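Local structure of polysaccharide Lyase Family 6 (Bacteroides cellulosilyticus, 6QPS) at residues 393-405 against 417-430. The protein probably cleaves alginate by beta-elimination as a calcium-binding family 6 polysaccharide lyase specific for mannuronic acid. Sequence-based numbering, arbitrary orientation.
With ACT (acetate ion), chain E.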
loop_
_atom_site.group_PDB
_atom_site.type_symbol
_atom_site.label_atom_id
_atom_site.label_comp_id
_atom_site.label_asym_id
_atom_site.label_seq_id
_atom_site.Cartn_x
_atom_site.Cartn_y
_atom_site.Cartn_z
ATOM N N VAL A 393 -30.722 -1.143 -2.894
ATOM C CA VAL A 393 -29.361 -0.896 -3.354
ATOM C C VAL A 393 -29.319 -0.574 -4.839
ATOM O O VAL A 393 -28.598 0.327 -5.271
ATOM C CB VAL A 393 -28.499 -2.130 -3.018
ATOM C CG1 VAL A 393 -27.197 -2.098 -3.774
ATOM C CG2 VAL A 393 -28.268 -2.202 -1.528
ATOM N N LEU A 394 -30.060 -1.306 -5.659
ATOM C CA LEU A 394 -29.965 -1.091 -7.099
ATOM C C LEU A 394 -30.366 0.307 -7.542
ATOM O O LEU A 394 -29.770 0.803 -8.513
ATOM C CB LEU A 394 -30.808 -2.133 -7.836
ATOM C CG LEU A 394 -30.296 -3.568 -7.772
ATOM C CD1 LEU A 394 -31.376 -4.481 -8.427
ATOM C CD2 LEU A 394 -28.963 -3.733 -8.441
ATOM N N PRO A 395 -31.359 0.970 -6.945
ATOM C CA PRO A 395 -31.630 2.366 -7.336
ATOM C C PRO A 395 -30.421 3.289 -7.197
ATOM O O PRO A 395 -30.416 4.379 -7.792
ATOM C CB PRO A 395 -32.777 2.786 -6.406
ATOM C CG PRO A 395 -33.467 1.467 -6.042
ATOM C CD PRO A 395 -32.336 0.464 -5.954
ATOM N N GLY A 396 -29.425 2.916 -6.406
ATOM C CA GLY A 396 -28.231 3.720 -6.236
ATOM C C GLY A 396 -27.147 3.472 -7.260
ATOM O O GLY A 396 -26.109 4.153 -7.216
ATOM N N PHE A 397 -27.359 2.560 -8.206
ATOM C CA PHE A 397 -26.385 2.202 -9.223
ATOM C C PHE A 397 -26.909 2.554 -10.611
ATOM O O PHE A 397 -28.096 2.402 -10.904
ATOM C CB PHE A 397 -26.102 0.671 -9.201
ATOM C CG PHE A 397 -25.146 0.232 -8.134
ATOM C CD1 PHE A 397 -25.551 0.099 -6.819
ATOM C CD2 PHE A 397 -23.840 -0.077 -8.446
ATOM C CE1 PHE A 397 -24.661 -0.291 -5.835
ATOM C CE2 PHE A 397 -22.944 -0.458 -7.462
ATOM C CZ PHE A 397 -23.339 -0.567 -6.173
ATOM N N LEU A 398 -26.021 3.004 -11.470
ATOM C CA LEU A 398 -26.266 3.088 -12.906
ATOM C C LEU A 398 -25.347 2.055 -13.545
ATOM O O LEU A 398 -24.121 2.200 -13.477
ATOM C CB LEU A 398 -25.967 4.497 -13.419
ATOM C CG LEU A 398 -25.920 4.689 -14.946
ATOM C CD1 LEU A 398 -27.258 4.313 -15.577
ATOM C CD2 LEU A 398 -25.548 6.124 -15.310
ATOM N N PHE A 399 -25.925 0.993 -14.106
ATOM C CA PHE A 399 -25.169 -0.029 -14.830
ATOM C C PHE A 399 -25.284 0.301 -16.310
ATOM O O PHE A 399 -26.394 0.294 -16.858
ATOM C CB PHE A 399 -25.728 -1.430 -14.587
ATOM C CG PHE A 399 -25.711 -1.878 -13.162
ATOM C CD1 PHE A 399 -24.594 -2.499 -12.620
ATOM C CD2 PHE A 399 -26.819 -1.714 -12.372
ATOM C CE1 PHE A 399 -24.586 -2.926 -11.292
ATOM C CE2 PHE A 399 -26.829 -2.166 -11.053
ATOM C CZ PHE A 399 -25.701 -2.747 -10.517
ATOM N N LEU A 400 -24.155 0.575 -16.964
ATOM C CA LEU A 400 -24.168 1.065 -18.336
ATOM C C LEU A 400 -23.073 0.431 -19.188
ATOM O O LEU A 400 -21.887 0.572 -18.896
ATOM C CB LEU A 400 -24.012 2.578 -18.322
ATOM C CG LEU A 400 -24.093 3.253 -19.667
ATOM C CD1 LEU A 400 -25.442 3.024 -20.324
ATOM C CD2 LEU A 400 -23.832 4.737 -19.496
ATOM N N ASP A 401 -23.482 -0.248 -20.257
ATOM C CA ASP A 401 -22.569 -0.710 -21.300
ATOM C C ASP A 401 -21.406 -1.540 -20.747
ATOM O O ASP A 401 -20.263 -1.424 -21.197
ATOM C CB ASP A 401 -22.075 0.471 -22.136
ATOM C CG ASP A 401 -23.186 1.126 -22.944
ATOM O OD1 ASP A 401 -24.133 0.408 -23.359
ATOM O OD2 ASP A 401 -23.099 2.358 -23.192
ATOM N N ASN A 402 -21.715 -2.452 -19.835
ATOM C CA ASN A 402 -20.762 -3.471 -19.413
ATOM C C ASN A 402 -20.870 -4.708 -20.309
ATOM O O ASN A 402 -21.851 -4.900 -21.031
ATOM C CB ASN A 402 -21.025 -3.839 -17.951
ATOM C CG ASN A 402 -21.021 -2.625 -17.037
ATOM O OD1 ASN A 402 -19.964 -2.095 -16.699
ATOM N ND2 ASN A 402 -22.212 -2.167 -16.640
ATOM N N GLU A 403 -19.827 -5.537 -20.278
ATOM C CA GLU A 403 -19.774 -6.768 -21.056
ATOM C C GLU A 403 -19.762 -7.969 -20.125
ATOM O O GLU A 403 -19.129 -7.942 -19.068
ATOM C CB GLU A 403 -18.558 -6.765 -21.971
ATOM C CG GLU A 403 -18.748 -5.851 -23.175
ATOM C CD GLU A 403 -17.557 -5.819 -24.114
ATOM O OE1 GLU A 403 -16.494 -6.356 -23.752
ATOM O OE2 GLU A 403 -17.688 -5.240 -25.210
ATOM N N TRP A 404 -20.450 -9.028 -20.554
ATOM C CA TRP A 404 -20.684 -10.227 -19.756
ATOM C C TRP A 404 -20.215 -11.420 -20.576
ATOM O O TRP A 404 -20.807 -11.736 -21.620
ATOM C CB TRP A 404 -22.186 -10.320 -19.479
ATOM C CG TRP A 404 -22.669 -11.530 -18.719
ATOM C CD1 TRP A 404 -22.854 -12.807 -19.208
ATOM C CD2 TRP A 404 -23.097 -11.566 -17.348
ATOM N NE1 TRP A 404 -23.332 -13.621 -18.212
ATOM C CE2 TRP A 404 -23.508 -12.882 -17.071
ATOM C CE3 TRP A 404 -23.189 -10.602 -16.334
ATOM C CZ2 TRP A 404 -23.985 -13.265 -15.819
ATOM C CZ3 TRP A 404 -23.654 -10.987 -15.092
ATOM C CH2 TRP A 404 -24.058 -12.312 -14.849
ATOM N N ALA A 405 -19.148 -12.078 -20.128
ATOM C CA ALA A 405 -18.540 -13.166 -20.912
ATOM C C ALA A 405 -18.264 -14.405 -20.054
ATOM O O ALA A 405 -17.206 -14.548 -19.434
ATOM C CB ALA A 405 -17.278 -12.683 -21.640
ATOM N N TYR A 417 -32.567 -9.452 -11.739
ATOM C CA TYR A 417 -32.824 -8.013 -11.730
ATOM C C TYR A 417 -32.698 -7.463 -13.139
ATOM O O TYR A 417 -31.606 -7.475 -13.723
ATOM C CB TYR A 417 -31.871 -7.315 -10.760
ATOM C CG TYR A 417 -31.915 -7.979 -9.416
ATOM C CD1 TYR A 417 -33.069 -7.929 -8.647
ATOM C CD2 TYR A 417 -30.834 -8.700 -8.934
ATOM C CE1 TYR A 417 -33.148 -8.570 -7.431
ATOM C CE2 TYR A 417 -30.907 -9.348 -7.694
ATOM C CZ TYR A 417 -32.059 -9.275 -6.961
ATOM O OH TYR A 417 -32.159 -9.901 -5.735
ATOM N N GLU A 418 -33.815 -6.959 -13.665
ATOM C CA GLU A 418 -33.817 -6.389 -15.010
ATOM C C GLU A 418 -32.814 -5.252 -15.147
ATOM O O GLU A 418 -32.184 -5.096 -16.198
ATOM C CB GLU A 418 -35.222 -5.894 -15.365
ATOM C CG GLU A 418 -35.315 -5.233 -16.730
ATOM C CD GLU A 418 -36.739 -4.851 -17.092
ATOM O OE1 GLU A 418 -37.477 -4.388 -16.197
ATOM O OE2 GLU A 418 -37.117 -5.021 -18.270
ATOM N N GLN A 419 -32.674 -4.424 -14.112
ATOM C CA GLN A 419 -31.743 -3.304 -14.190
ATOM C C GLN A 419 -30.323 -3.800 -14.437
ATOM O O GLN A 419 -29.565 -3.193 -15.205
ATOM C CB GLN A 419 -31.844 -2.481 -12.902
ATOM C CG GLN A 419 -31.149 -1.154 -12.989
ATOM C CD GLN A 419 -31.110 -0.416 -11.667
ATOM O OE1 GLN A 419 -31.993 -0.571 -10.816
ATOM N NE2 GLN A 419 -30.076 0.413 -11.493
ATOM N N VAL A 420 -29.960 -4.933 -13.832
ATOM C CA VAL A 420 -28.650 -5.531 -14.069
ATOM C C VAL A 420 -28.572 -6.126 -15.468
ATOM O O VAL A 420 -27.598 -5.906 -16.204
ATOM C CB VAL A 420 -28.327 -6.576 -12.986
ATOM C CG1 VAL A 420 -26.989 -7.242 -13.270
ATOM C CG2 VAL A 420 -28.340 -5.928 -11.608
ATOM N N ARG A 421 -29.572 -6.922 -15.850
ATOM C CA ARG A 421 -29.566 -7.509 -17.186
ATOM C C ARG A 421 -29.428 -6.441 -18.265
ATOM O O ARG A 421 -28.706 -6.637 -19.247
ATOM C CB ARG A 421 -30.835 -8.331 -17.403
ATOM C CG ARG A 421 -30.951 -9.561 -16.493
ATOM C CD ARG A 421 -32.050 -10.542 -16.907
ATOM N NE ARG A 421 -33.351 -9.905 -17.117
ATOM C CZ ARG A 421 -34.294 -9.752 -16.193
ATOM N NH1 ARG A 421 -34.118 -10.209 -14.955
ATOM N NH2 ARG A 421 -35.441 -9.164 -16.521
ATOM N N GLU A 422 -30.105 -5.300 -18.099
ATOM C CA GLU A 422 -30.062 -4.246 -19.105
ATOM C C GLU A 422 -28.727 -3.501 -19.129
ATOM O O GLU A 422 -28.428 -2.827 -20.124
ATOM C CB GLU A 422 -31.196 -3.246 -18.858
ATOM C CG GLU A 422 -32.593 -3.849 -18.910
ATOM C CD GLU A 422 -33.092 -4.079 -20.321
ATOM O OE1 GLU A 422 -32.258 -4.142 -21.252
ATOM O OE2 GLU A 422 -34.325 -4.199 -20.498
ATOM N N GLY A 423 -27.938 -3.584 -18.065
ATOM C CA GLY A 423 -26.640 -2.953 -17.960
ATOM C C GLY A 423 -25.471 -3.758 -18.478
ATOM O O GLY A 423 -24.338 -3.259 -18.417
ATOM N N PHE A 424 -25.699 -4.981 -18.952
ATOM C CA PHE A 424 -24.664 -5.837 -19.507
ATOM C C PHE A 424 -25.100 -6.341 -20.877
ATOM O O PHE A 424 -26.291 -6.570 -21.125
ATOM C CB PHE A 424 -24.427 -7.082 -18.638
ATOM C CG PHE A 424 -23.669 -6.826 -17.364
ATOM C CD1 PHE A 424 -24.331 -6.419 -16.227
ATOM C CD2 PHE A 424 -22.296 -7.037 -17.291
ATOM C CE1 PHE A 424 -23.635 -6.195 -15.057
ATOM C CE2 PHE A 424 -21.617 -6.844 -16.127
ATOM C CZ PHE A 424 -22.258 -6.424 -15.016
ATOM N N LYS A 425 -24.126 -6.547 -21.759
ATOM C CA LYS A 425 -24.332 -7.220 -23.033
ATOM C C LYS A 425 -23.505 -8.501 -23.049
ATOM O O LYS A 425 -22.301 -8.448 -22.753
ATOM C CB LYS A 425 -23.874 -6.327 -24.199
ATOM C CG LYS A 425 -24.678 -5.069 -24.381
ATOM C CD LYS A 425 -23.968 -4.061 -25.317
ATOM C CE LYS A 425 -22.457 -4.138 -25.294
ATOM N NZ LYS A 425 -21.886 -3.576 -24.016
ATOM N N PRO A 426 -24.095 -9.657 -23.369
ATOM C CA PRO A 426 -23.297 -10.887 -23.496
ATOM C C PRO A 426 -22.396 -10.807 -24.717
ATOM O O PRO A 426 -22.831 -10.406 -25.807
ATOM C CB PRO A 426 -24.349 -11.997 -23.666
ATOM C CG PRO A 426 -25.673 -11.372 -23.300
ATOM C CD PRO A 426 -25.531 -9.901 -23.614
ATOM N N VAL A 427 -21.129 -11.179 -24.520
ATOM C CA VAL A 427 -20.126 -11.201 -25.573
ATOM C C VAL A 427 -19.322 -12.487 -25.432
ATOM O O VAL A 427 -19.275 -13.104 -24.366
ATOM C CB VAL A 427 -19.185 -9.967 -25.554
ATOM C CG1 VAL A 427 -20.000 -8.676 -25.684
ATOM C CG2 VAL A 427 -18.306 -9.965 -24.315
ATOM N N ASP A 428 -18.698 -12.892 -26.533
ATOM C CA ASP A 428 -17.728 -13.977 -26.488
ATOM C C ASP A 428 -16.479 -13.516 -25.740
ATOM O O ASP A 428 -16.158 -12.330 -25.701
ATOM C CB ASP A 428 -17.390 -14.413 -27.913
ATOM C CG ASP A 428 -18.630 -14.873 -28.691
ATOM O OD1 ASP A 428 -19.443 -15.651 -28.131
ATOM O OD2 ASP A 428 -18.798 -14.460 -29.861
ATOM N N MET A 429 -15.794 -14.457 -25.101
ATOM C CA MET A 429 -14.603 -14.107 -24.336
ATOM C C MET A 429 -13.616 -13.351 -25.221
ATOM O O MET A 429 -13.228 -13.867 -26.278
ATOM C CB MET A 429 -13.940 -15.368 -23.778
ATOM C CG MET A 429 -12.690 -15.121 -22.943
ATOM S SD MET A 429 -13.037 -14.383 -21.330
ATOM C CE MET A 429 -14.047 -15.661 -20.577
ATOM N N PRO A 430 -13.194 -12.143 -24.843
ATOM C CA PRO A 430 -12.190 -11.437 -25.658
ATOM C C PRO A 430 -10.873 -12.202 -25.717
ATOM O O PRO A 430 -10.484 -12.888 -24.769
ATOM C CB PRO A 430 -12.024 -10.091 -24.938
ATOM C CG PRO A 430 -13.223 -9.957 -24.029
ATOM C CD PRO A 430 -13.588 -11.372 -23.651
HETATM C C ACT E . -36.330 -6.844 -10.981
HETATM O O ACT E . -35.545 -6.101 -10.333
HETATM O OXT ACT E . -36.371 -7.090 -12.224
HETATM C CH3 ACT E . -37.410 -7.509 -10.106
HETATM O O HOH W 1 -28.895 1.033 -14.281
HETATM O O HOH W 2 -26.315 -0.654 -20.872
HETATM O O HOH W 3 -19.678 -2.186 -24.363
#
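The C-terminal end of the parallel beta-helix is finished here: strand 424-426 pairs in parallel with the last long strand, 397-405, and helix 418-422 lies over the end of the coil. Asn402 N, Lys425 N, Trp404 N and Val427 N supply the backbone ladder, with Asn402 O accepting from Lys425 N at 2.9 Å. At its start Gly423 O is gripped twice, by Asn402 N and by Asn402 ND2 (3.0 Å), which come from opposite faces of the carbonyl plane. The Asn402 amide also reaches back to the preceding coil: OD1 accepts from Asn376 N and ND2 donates to Phe373 O, so that one buried amide ties strand 397-405 to strand 371-379 as well as to Gly423.

Phe424 is sandwiched between two side chains of strand 402-405. Asn402 CB sits over one face, 3.8 Å from the ring centroid, while Trp404 presents its CE3 edge to the other in a T-shaped pair with planes at 82°. A Trp404 chi1 of 177° swings the indole out beside its own carbonyl carbon, which puts that edge over the ring; its NE1 bonds Ser411 OG.

Under the helix, Val420 CG2 packs against Leu394 CD2 and over a face of Phe399, whose CB lies 3.8 Å from Gly423 CA. Leu394 CD1 meets Tyr417 at CG, 3.7 Å away. The extended Gln419 side chain carries its amide to the turn entering the strand: NE2 donates to Leu394 O from above the carbonyl plane, on the face opposite Phe397 N, and a water links the same NE2 to Phe399 N, 3.0 Å from that water.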